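Local coordinates for aromatic-amino-acid transaminase TyrB (Burkholderia cenocepacia K56-2Valvano, PDB 4WD2), which probably transfers amino groups between aromatic amino acids and 2-oxo acids, using pyridoxal phosphate held as a Schiff base on a lysine, at residues 37-42 with 381-386. Numbering follows the deposited sequence.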
loop_
_atom_site.group_PDB
_atom_site.type_symbol
_atom_site.label_atom_id
_atom_site.label_comp_id
_atom_site.label_asym_id
_atom_site.label_seq_id
_atom_site.Cartn_x
_atom_site.Cartn_y
_atom_site.Cartn_z
ATOM N N VAL A 37 -29.923 17.328 -2.819
ATOM C CA VAL A 37 -29.612 15.971 -2.392
ATOM C C VAL A 37 -28.457 15.401 -3.215
ATOM O O VAL A 37 -28.483 15.439 -4.449
ATOM C CB VAL A 37 -30.842 15.036 -2.520
ATOM C CG1 VAL A 37 -30.483 13.620 -2.110
ATOM C CG2 VAL A 37 -32.001 15.551 -1.682
ATOM N N ASN A 38 -27.444 14.878 -2.526
ATOM C CA ASN A 38 -26.276 14.303 -3.189
ATOM C C ASN A 38 -26.294 12.787 -3.107
ATOM O O ASN A 38 -26.264 12.217 -2.016
ATOM C CB ASN A 38 -24.981 14.846 -2.573
ATOM C CG ASN A 38 -23.757 14.552 -3.421
ATOM O OD1 ASN A 38 -23.865 14.026 -4.524
ATOM N ND2 ASN A 38 -22.586 14.916 -2.915
ATOM N N LEU A 39 -26.357 12.135 -4.261
ATOM C CA LEU A 39 -26.337 10.681 -4.315
ATOM C C LEU A 39 -25.198 10.234 -5.221
ATOM O O LEU A 39 -25.233 9.146 -5.792
ATOM C CB LEU A 39 -27.682 10.133 -4.819
ATOM C CG LEU A 39 -28.957 10.615 -4.118
ATOM C CD1 LEU A 39 -30.183 10.184 -4.890
ATOM C CD2 LEU A 39 -29.037 10.118 -2.676
ATOM N N SER A 40 -24.187 11.088 -5.347
ATOM C CA SER A 40 -23.069 10.825 -6.245
ATOM C C SER A 40 -21.894 10.156 -5.534
ATOM O O SER A 40 -21.053 9.537 -6.182
ATOM C CB SER A 40 -22.597 12.123 -6.904
ATOM O OG SER A 40 -21.968 12.965 -5.956
ATOM N N ILE A 41 -21.830 10.273 -4.210
ATOM C CA ILE A 41 -20.726 9.673 -3.457
ATOM C C ILE A 41 -21.032 8.211 -3.110
ATOM O O ILE A 41 -21.982 7.909 -2.381
ATOM C CB ILE A 41 -20.420 10.476 -2.181
ATOM C CG1 ILE A 41 -20.128 11.932 -2.556
ATOM C CG2 ILE A 41 -19.230 9.872 -1.436
ATOM C CD1 ILE A 41 -20.138 12.894 -1.387
ATOM N N GLY A 42 -20.215 7.309 -3.646
ATOM C CA GLY A 42 -20.478 5.883 -3.559
ATOM C C GLY A 42 -19.920 5.218 -2.319
ATOM O O GLY A 42 -19.039 4.360 -2.405
ATOM N N GLY A 381 -26.144 7.725 -14.771
ATOM C CA GLY A 381 -27.428 7.399 -14.183
ATOM C C GLY A 381 -27.257 6.575 -12.923
ATOM O O GLY A 381 -28.236 6.086 -12.355
ATOM N N ARG A 382 -26.011 6.410 -12.479
ATOM C CA ARG A 382 -25.763 5.677 -11.246
ATOM C C ARG A 382 -26.203 6.499 -10.039
ATOM O O ARG A 382 -25.771 7.639 -9.865
ATOM C CB ARG A 382 -24.284 5.308 -11.099
ATOM C CG ARG A 382 -24.004 4.382 -9.922
ATOM C CD ARG A 382 -22.536 4.427 -9.494
ATOM N NE ARG A 382 -22.244 5.575 -8.645
ATOM C CZ ARG A 382 -21.050 5.833 -8.115
ATOM N NH1 ARG A 382 -20.026 5.022 -8.346
ATOM N NH2 ARG A 382 -20.883 6.902 -7.350
ATOM N N MET A 383 -27.049 5.913 -9.195
ATOM C CA MET A 383 -27.355 6.538 -7.917
ATOM C C MET A 383 -26.812 5.668 -6.783
ATOM O O MET A 383 -26.835 4.439 -6.865
ATOM C CB MET A 383 -28.867 6.792 -7.756
ATOM C CG MET A 383 -29.717 5.624 -7.275
ATOM S SD MET A 383 -31.210 6.141 -6.349
ATOM C CE MET A 383 -31.612 7.674 -7.159
ATOM N N CYS A 384 -26.278 6.309 -5.748
ATOM C CA CYS A 384 -25.934 5.589 -4.537
ATOM C C CYS A 384 -27.145 5.552 -3.619
ATOM O O CYS A 384 -27.482 6.553 -2.985
ATOM C CB CYS A 384 -24.750 6.229 -3.812
ATOM S SG CYS A 384 -24.283 5.284 -2.341
ATOM N N VAL A 385 -27.791 4.390 -3.558
ATOM C CA VAL A 385 -28.980 4.194 -2.737
ATOM C C VAL A 385 -28.699 4.469 -1.256
ATOM O O VAL A 385 -29.583 4.907 -0.522
ATOM C CB VAL A 385 -29.530 2.761 -2.904
ATOM C CG1 VAL A 385 -30.877 2.611 -2.212
ATOM C CG2 VAL A 385 -29.651 2.417 -4.380
ATOM N N ALA A 386 -27.465 4.228 -0.820
ATOM C CA ALA A 386 -27.095 4.463 0.576
ATOM C C ALA A 386 -27.148 5.952 0.941
ATOM O O ALA A 386 -27.175 6.310 2.121
ATOM C CB ALA A 386 -25.709 3.898 0.857
HETATM O O HOH W 1 -23.987 7.693 -7.875
HETATM O O HOH W 2 -17.992 7.401 -5.791
#
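In the small domain of this class I/II aminotransferase, the turn that follows strand 37-38 meets strand 382-384 through Leu39 and Cys384, an example of how one backbone bond and a bridging water can join a loop to a strand. Leu39 O accepts from Cys384 N at 3.0 Å, close to linear (164°) and in the carbonyl plane. The same oxygen takes a second hydrogen bond from a water, which also donates to Arg382 O and accepts from Arg382 NE at 2.8 Å. The Arg382 chain starts with CG anti to the backbone N and bends at chi3 (81°), bringing Arg382 NH2 to 2.9 Å from Ser40 O, near the guanidinium plane. A second water accepts from Gly42 N and, weakly, from Arg382 NH2. This arginine probably corresponds to the one that binds the substrate alpha-carboxylate in related aminotransferases.

Strand 382-384 pairs antiparallel with strand 356-358, whereas strand 37-38 runs parallel to 375-376, so the contact links the turn after one small sheet to a strand of the other. Leu39 and Met383 lie side by side, Leu39 CD1 3.7 Å from Met383 CE, with helix 393-405 covering both through Val396 and Ile400. Cys384 SG sits 4.0 Å from Gly42 CA. An Asx turn spans Leu39 itself: Asn38 OD1 accepts from Ser40 N, above the carbonyl plane, and from Ser40 OG, in that plane on a lone pair at 2.6 Å.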